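Long-range contact in DNA polymerase sliding clamp 3 (Sulfolobus tokodaii, PDB 3AIZ), which serves as a subunit of a ring-shaped sliding clamp that encircles DNA and tethers the replicative polymerase and other DNA-processing proteins to it: residues Thr205-Glu216 and Arg228-Phe239. Sequence-based numbering, arbitrary orientation.
Sequences TSKMRKPSDTVE and RYNLPQGGYADF
The ring of Y229 is clamped by CH-pi contacts on opposite faces, from M208 CB, 3.8 Å from its centroid, and from V215 CG2. In V215 a chi1 of 54° places CG1 between the backbone N and the carbonyl carbon and brings CG2 over the ring, alongside the tyrosine. At the far end of the ring, Y229 OH donates to T205 OG1 at 2.7 Å; T205 OG1 is also hydrogen-bonded to V202 O, which ties a buried phenol to the end of helix 199-203. The methyl branch of T205, CG2, goes instead to F239, making a CH-pi contact over one face, 3.9 Å from the ring centroid. M208 bends back toward the strands and tucks CE against A237 CB at 3.8 Å. S212 OG reaches the Y229 ring edge in plane and donates to N230 O at 2.7 Å; T136 OG1 gives it a second partner. The backbones pair alongside: V215 and Y229 form a non-hydrogen-bonded antiparallel pair, while E216 and R228 exchange two nearly straight bonds, E216 N to R228 O being 2.8 Å. On the other face of the sheet, R228 grips D238 side-on through NE and NH2, its guanidinium lying over the Y236 ring. F139 of helix 136-149 also packs on V215 and Y229, and T17 of helix 8-18 meets M208. Thus the loop after helix 199-203 closes over the central antiparallel strands of the PCNA fold.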
ATOM      1  N   THR C 205      -3.876  28.045   6.514  1.00 30.21           N
ATOM      2  CA  THR C 205      -4.827  28.782   5.687  1.00 30.79           C
ATOM      3  C   THR C 205      -5.178  27.999   4.426  1.00 30.17           C
ATOM      4  O   THR C 205      -5.943  28.467   3.584  1.00 29.42           O
ATOM      5  CB  THR C 205      -4.289  30.176   5.292  1.00 30.17           C
ATOM      6  OG1 THR C 205      -3.176  30.032   4.400  1.00 28.71           O
ATOM      7  CG2 THR C 205      -3.849  30.948   6.523  1.00 31.36           C
ATOM      8  N   SER C 206      -4.616  26.799   4.308  1.00 29.83           N
ATOM      9  CA  SER C 206      -4.809  25.966   3.124  1.00 32.45           C
ATOM     10  C   SER C 206      -6.266  25.554   2.900  1.00 35.58           C
ATOM     11  O   SER C 206      -6.690  25.355   1.761  1.00 37.31           O
ATOM     12  CB  SER C 206      -3.913  24.726   3.195  1.00 34.97           C
ATOM     13  OG  SER C 206      -4.113  24.019   4.408  1.00 38.38           O
ATOM     14  N   LYS C 207      -7.031  25.426   3.979  1.00 35.83           N
ATOM     15  CA  LYS C 207      -8.433  25.033   3.864  1.00 34.46           C
ATOM     16  C   LYS C 207      -9.312  26.142   3.287  1.00 37.30           C
ATOM     17  O   LYS C 207     -10.539  26.074   3.368  1.00 39.30           O
ATOM     18  CB  LYS C 207      -8.984  24.546   5.209  1.00 36.59           C
ATOM     19  CG  LYS C 207      -8.793  23.051   5.442  1.00 40.36           C
ATOM     20  CD  LYS C 207      -9.373  22.600   6.776  1.00 43.24           C
ATOM     21  CE  LYS C 207      -8.355  22.713   7.900  1.00 47.57           C
ATOM     22  NZ  LYS C 207      -7.871  24.107   8.092  1.00 50.92           N
ATOM     23  N   MET C 208      -8.680  27.160   2.710  1.00 35.17           N
ATOM     24  CA  MET C 208      -9.401  28.204   1.990  1.00 33.30           C
ATOM     25  C   MET C 208      -9.522  27.824   0.518  1.00 32.93           C
ATOM     26  O   MET C 208     -10.101  28.561  -0.282  1.00 31.60           O
ATOM     27  CB  MET C 208      -8.690  29.552   2.128  1.00 30.20           C
ATOM     28  CG  MET C 208      -8.804  30.192   3.504  1.00 32.00           C
ATOM     29  SD  MET C 208     -10.487  30.703   3.911  1.00 36.26           S
ATOM     30  CE  MET C 208     -10.873  31.742   2.503  1.00 28.03           C
ATOM     31  N   ARG C 209      -8.968  26.665   0.175  1.00 34.02           N
ATOM     32  CA  ARG C 209      -8.969  26.159  -1.194  1.00 35.85           C
ATOM     33  C   ARG C 209     -10.318  26.311  -1.893  1.00 35.80           C
ATOM     34  O   ARG C 209     -10.431  27.023  -2.890  1.00 38.31           O
ATOM     35  CB  ARG C 209      -8.550  24.688  -1.209  1.00 37.93           C
ATOM     36  CG  ARG C 209      -8.713  24.003  -2.556  1.00 43.17           C
ATOM     37  CD  ARG C 209      -8.416  22.517  -2.443  1.00 46.25           C
ATOM     38  NE  ARG C 209      -7.167  22.281  -1.726  1.00 52.23           N
ATOM     39  CZ  ARG C 209      -5.971  22.247  -2.303  1.00 51.42           C
ATOM     40  NH1 ARG C 209      -4.884  22.032  -1.572  1.00 45.23           N
ATOM     41  NH2 ARG C 209      -5.862  22.426  -3.615  1.00 46.69           N
ATOM     42  N   LYS C 210     -11.333  25.634  -1.369  1.00 34.88           N
ATOM     43  CA  LYS C 210     -12.654  25.626  -1.993  1.00 37.15           C
ATOM     44  C   LYS C 210     -13.295  27.012  -2.122  1.00 36.46           C
ATOM     45  O   LYS C 210     -13.671  27.419  -3.222  1.00 36.29           O
ATOM     46  CB  LYS C 210     -13.594  24.667  -1.256  1.00 42.30           C
ATOM     47  CG  LYS C 210     -13.190  23.205  -1.351  1.00 44.00           C
ATOM     48  CD  LYS C 210     -14.147  22.318  -0.572  1.00 49.44           C
ATOM     49  CE  LYS C 210     -15.589  22.553  -0.996  1.00 52.18           C
ATOM     50  NZ  LYS C 210     -15.790  22.305  -2.451  1.00 53.91           N
ATOM     51  N   PRO C 211     -13.423  27.741  -1.000  1.00 35.45           N
ATOM     52  CA  PRO C 211     -14.126  29.030  -1.014  1.00 33.72           C
ATOM     53  C   PRO C 211     -13.447  30.078  -1.892  1.00 32.52           C
ATOM     54  O   PRO C 211     -14.133  30.850  -2.560  1.00 32.17           O
ATOM     55  CB  PRO C 211     -14.070  29.479   0.452  1.00 31.38           C
ATOM     56  CG  PRO C 211     -13.776  28.248   1.229  1.00 37.06           C
ATOM     57  CD  PRO C 211     -12.923  27.408   0.343  1.00 36.24           C
ATOM     58  N   SER C 212     -12.118  30.102  -1.886  1.00 31.44           N
ATOM     59  CA  SER C 212     -11.370  31.160  -2.557  1.00 34.81           C
ATOM     60  C   SER C 212     -10.934  30.773  -3.969  1.00 33.30           C
ATOM     61  O   SER C 212     -10.359  29.707  -4.181  1.00 34.37           O
ATOM     62  CB  SER C 212     -10.151  31.559  -1.719  1.00 34.17           C
ATOM     63  OG  SER C 212      -9.481  32.675  -2.279  1.00 30.46           O
ATOM     64  N   ASP C 213     -11.212  31.651  -4.928  1.00 32.39           N
ATOM     65  CA  ASP C 213     -10.802  31.433  -6.311  1.00 34.94           C
ATOM     66  C   ASP C 213      -9.333  31.799  -6.519  1.00 37.79           C
ATOM     67  O   ASP C 213      -8.528  30.961  -6.925  1.00 38.01           O
ATOM     68  CB  ASP C 213     -11.699  32.221  -7.275  1.00 39.02           C
ATOM     69  CG  ASP C 213     -11.986  33.638  -6.788  1.00 49.05           C
ATOM     70  OD1 ASP C 213     -11.115  34.523  -6.946  1.00 37.88           O
ATOM     71  OD2 ASP C 213     -13.094  33.865  -6.252  1.00 49.11           O
ATOM     72  N   THR C 214      -8.991  33.052  -6.232  1.00 36.30           N
ATOM     73  CA  THR C 214      -7.613  33.515  -6.345  1.00 35.44           C
ATOM     74  C   THR C 214      -7.115  34.055  -5.007  1.00 34.61           C
ATOM     75  O   THR C 214      -7.907  34.464  -4.160  1.00 35.63           O
ATOM     76  CB  THR C 214      -7.463  34.608  -7.422  1.00 39.51           C
ATOM     77  OG1 THR C 214      -8.201  35.775  -7.038  1.00 38.84           O
ATOM     78  CG2 THR C 214      -7.973  34.106  -8.766  1.00 39.67           C
ATOM     79  N   VAL C 215      -5.798  34.054  -4.824  1.00 34.96           N
ATOM     80  CA  VAL C 215      -5.196  34.535  -3.587  1.00 32.78           C
ATOM     81  C   VAL C 215      -4.101  35.557  -3.868  1.00 33.08           C
ATOM     82  O   VAL C 215      -3.253  35.349  -4.735  1.00 36.23           O
ATOM     83  CB  VAL C 215      -4.612  33.373  -2.755  1.00 33.27           C
ATOM     84  CG1 VAL C 215      -3.652  32.542  -3.595  1.00 33.78           C
ATOM     85  CG2 VAL C 215      -3.922  33.903  -1.508  1.00 28.89           C
ATOM     86  N   GLU C 216      -4.125  36.663  -3.134  1.00 33.42           N
ATOM     87  CA  GLU C 216      -3.120  37.706  -3.295  1.00 32.44           C
ATOM     88  C   GLU C 216      -2.088  37.641  -2.177  1.00 32.14           C
ATOM     89  O   GLU C 216      -2.431  37.690  -0.997  1.00 31.72           O
ATOM     90  CB  GLU C 216      -3.777  39.087  -3.349  1.00 31.51           C
ATOM     91  CG  GLU C 216      -4.745  39.251  -4.513  1.00 37.69           C
ATOM     92  CD  GLU C 216      -5.449  40.594  -4.513  1.00 48.45           C
ATOM     93  OE1 GLU C 216      -4.823  41.597  -4.107  1.00 57.30           O
ATOM     94  OE2 GLU C 216      -6.629  40.647  -4.924  1.00 46.54           O
ATOM     95  N   ARG C 228      -4.392  37.429   1.103  1.00 27.05           N
ATOM     96  CA  ARG C 228      -5.790  37.749   0.860  1.00 27.00           C
ATOM     97  C   ARG C 228      -6.423  36.706  -0.040  1.00 30.56           C
ATOM     98  O   ARG C 228      -6.181  36.686  -1.245  1.00 33.56           O
ATOM     99  CB  ARG C 228      -5.943  39.133   0.228  1.00 31.21           C
ATOM    100  CG  ARG C 228      -7.272  39.317  -0.491  1.00 29.95           C
ATOM    101  CD  ARG C 228      -7.532  40.765  -0.851  1.00 32.40           C
ATOM    102  NE  ARG C 228      -7.726  41.590   0.336  1.00 33.91           N
ATOM    103  CZ  ARG C 228      -8.278  42.798   0.321  1.00 34.96           C
ATOM    104  NH1 ARG C 228      -8.700  43.317  -0.824  1.00 33.02           N
ATOM    105  NH2 ARG C 228      -8.418  43.483   1.448  1.00 30.96           N
ATOM    106  N   TYR C 229      -7.227  35.833   0.553  1.00 32.45           N
ATOM    107  CA  TYR C 229      -7.973  34.857  -0.220  1.00 28.58           C
ATOM    108  C   TYR C 229      -9.255  35.492  -0.733  1.00 28.98           C
ATOM    109  O   TYR C 229     -10.211  35.677   0.019  1.00 29.94           O
ATOM    110  CB  TYR C 229      -8.282  33.623   0.623  1.00 26.44           C
ATOM    111  CG  TYR C 229      -7.072  32.770   0.923  1.00 26.81           C
ATOM    112  CD1 TYR C 229      -6.356  32.934   2.101  1.00 26.64           C
ATOM    113  CD2 TYR C 229      -6.646  31.798   0.027  1.00 26.09           C
ATOM    114  CE1 TYR C 229      -5.251  32.152   2.380  1.00 25.58           C
ATOM    115  CE2 TYR C 229      -5.542  31.013   0.298  1.00 26.77           C
ATOM    116  CZ  TYR C 229      -4.849  31.193   1.476  1.00 26.37           C
ATOM    117  OH  TYR C 229      -3.748  30.413   1.747  1.00 25.69           O
ATOM    118  N   ASN C 230      -9.263  35.838  -2.016  1.00 29.74           N
ATOM    119  CA  ASN C 230     -10.419  36.473  -2.633  1.00 32.37           C
ATOM    120  C   ASN C 230     -11.662  35.598  -2.576  1.00 36.06           C
ATOM    121  O   ASN C 230     -11.588  34.379  -2.739  1.00 36.64           O
ATOM    122  CB  ASN C 230     -10.113  36.852  -4.083  1.00 34.80           C
ATOM    123  CG  ASN C 230      -9.028  37.906  -4.195  1.00 37.12           C
ATOM    124  OD1 ASN C 230      -8.162  37.828  -5.067  1.00 38.93           O
ATOM    125  ND2 ASN C 230      -9.068  38.898  -3.310  1.00 32.22           N
ATOM    126  N   LEU C 231     -12.806  36.230  -2.342  1.00 36.71           N
ATOM    127  CA  LEU C 231     -14.080  35.530  -2.295  1.00 38.62           C
ATOM    128  C   LEU C 231     -15.024  36.104  -3.341  1.00 42.41           C
ATOM    129  O   LEU C 231     -14.866  37.253  -3.757  1.00 44.54           O
ATOM    130  CB  LEU C 231     -14.705  35.655  -0.905  1.00 39.91           C
ATOM    131  CG  LEU C 231     -13.949  34.990   0.245  1.00 35.88           C
ATOM    132  CD1 LEU C 231     -14.544  35.402   1.580  1.00 33.53           C
ATOM    133  CD2 LEU C 231     -13.958  33.475   0.088  1.00 34.15           C
ATOM    134  N   PRO C 232     -16.006  35.304  -3.776  1.00 43.68           N
ATOM    135  CA  PRO C 232     -17.003  35.759  -4.750  1.00 43.78           C
ATOM    136  C   PRO C 232     -17.680  37.055  -4.310  1.00 44.56           C
ATOM    137  O   PRO C 232     -17.754  37.340  -3.115  1.00 42.25           O
ATOM    138  CB  PRO C 232     -18.018  34.614  -4.764  1.00 41.30           C
ATOM    139  CG  PRO C 232     -17.222  33.413  -4.396  1.00 43.23           C
ATOM    140  CD  PRO C 232     -16.193  33.889  -3.411  1.00 44.23           C
ATOM    141  N   GLN C 233     -18.160  37.828  -5.279  1.00 45.90           N
ATOM    142  CA  GLN C 233     -18.875  39.069  -5.002  1.00 45.93           C
ATOM    143  C   GLN C 233     -18.025  40.071  -4.225  1.00 46.02           C
ATOM    144  O   GLN C 233     -18.512  40.730  -3.307  1.00 46.89           O
ATOM    145  CB  GLN C 233     -20.181  38.783  -4.257  1.00 49.35           C
ATOM    146  CG  GLN C 233     -21.079  37.777  -4.961  1.00 51.91           C
ATOM    147  CD  GLN C 233     -21.439  38.201  -6.372  1.00 60.24           C
ATOM    148  OE1 GLN C 233     -21.581  39.391  -6.659  1.00 59.62           O
ATOM    149  NE2 GLN C 233     -21.590  37.227  -7.262  1.00 61.21           N
ATOM    150  N   GLY C 234     -16.753  40.176  -4.599  1.00 44.03           N
ATOM    151  CA  GLY C 234     -15.866  41.174  -4.029  1.00 44.50           C
ATOM    152  C   GLY C 234     -15.507  40.954  -2.573  1.00 43.76           C
ATOM    153  O   GLY C 234     -15.046  41.874  -1.897  1.00 43.12           O
ATOM    154  N   GLY C 235     -15.716  39.737  -2.085  1.00 42.81           N
ATOM    155  CA  GLY C 235     -15.378  39.405  -0.714  1.00 38.14           C
ATOM    156  C   GLY C 235     -13.911  39.063  -0.573  1.00 36.11           C
ATOM    157  O   GLY C 235     -13.185  39.006  -1.564  1.00 38.38           O
ATOM    158  N   TYR C 236     -13.467  38.838   0.659  1.00 33.31           N
ATOM    159  CA  TYR C 236     -12.080  38.463   0.902  1.00 32.12           C
ATOM    160  C   TYR C 236     -11.854  37.931   2.314  1.00 33.43           C
ATOM    161  O   TYR C 236     -12.663  38.155   3.217  1.00 30.89           O
ATOM    162  CB  TYR C 236     -11.140  39.643   0.626  1.00 32.35           C
ATOM    163  CG  TYR C 236     -11.437  40.879   1.447  1.00 34.75           C
ATOM    164  CD1 TYR C 236     -10.977  40.996   2.753  1.00 34.00           C
ATOM    165  CD2 TYR C 236     -12.171  41.930   0.915  1.00 33.60           C
ATOM    166  CE1 TYR C 236     -11.246  42.125   3.507  1.00 35.70           C
ATOM    167  CE2 TYR C 236     -12.444  43.062   1.661  1.00 34.00           C
ATOM    168  CZ  TYR C 236     -11.979  43.155   2.956  1.00 36.43           C
ATOM    169  OH  TYR C 236     -12.248  44.279   3.703  1.00 36.23           O
ATOM    170  N   ALA C 237     -10.746  37.220   2.486  1.00 33.50           N
ATOM    171  CA  ALA C 237     -10.323  36.727   3.788  1.00 31.99           C
ATOM    172  C   ALA C 237      -8.848  37.055   3.981  1.00 30.67           C
ATOM    173  O   ALA C 237      -7.979  36.378   3.435  1.00 32.24           O
ATOM    174  CB  ALA C 237     -10.557  35.229   3.892  1.00 28.69           C
ATOM    175  N   ASP C 238      -8.568  38.101   4.749  1.00 31.13           N
ATOM    176  CA  ASP C 238      -7.197  38.554   4.947  1.00 29.97           C
ATOM    177  C   ASP C 238      -6.521  37.870   6.128  1.00 30.36           C
ATOM    178  O   ASP C 238      -7.097  37.761   7.211  1.00 31.62           O
ATOM    179  CB  ASP C 238      -7.152  40.074   5.132  1.00 30.02           C
ATOM    180  CG  ASP C 238      -7.455  40.827   3.850  1.00 33.99           C
ATOM    181  OD1 ASP C 238      -7.447  40.198   2.771  1.00 32.97           O
ATOM    182  OD2 ASP C 238      -7.697  42.051   3.921  1.00 39.29           O
ATOM    183  N   PHE C 239      -5.294  37.412   5.909  1.00 29.72           N
ATOM    184  CA  PHE C 239      -4.484  36.838   6.975  1.00 28.94           C
ATOM    185  C   PHE C 239      -3.162  37.588   7.097  1.00 31.63           C
ATOM    186  O   PHE C 239      -2.306  37.500   6.217  1.00 32.64           O
ATOM    187  CB  PHE C 239      -4.228  35.352   6.717  1.00 27.17           C
ATOM    188  CG  PHE C 239      -5.466  34.504   6.767  1.00 29.26           C
ATOM    189  CD1 PHE C 239      -6.311  34.420   5.673  1.00 28.18           C
ATOM    190  CD2 PHE C 239      -5.785  33.789   7.908  1.00 30.34           C
ATOM    191  CE1 PHE C 239      -7.451  33.641   5.716  1.00 28.20           C
ATOM    192  CE2 PHE C 239      -6.925  33.008   7.958  1.00 29.61           C
ATOM    193  CZ  PHE C 239      -7.757  32.933   6.860  1.00 29.38           C
TER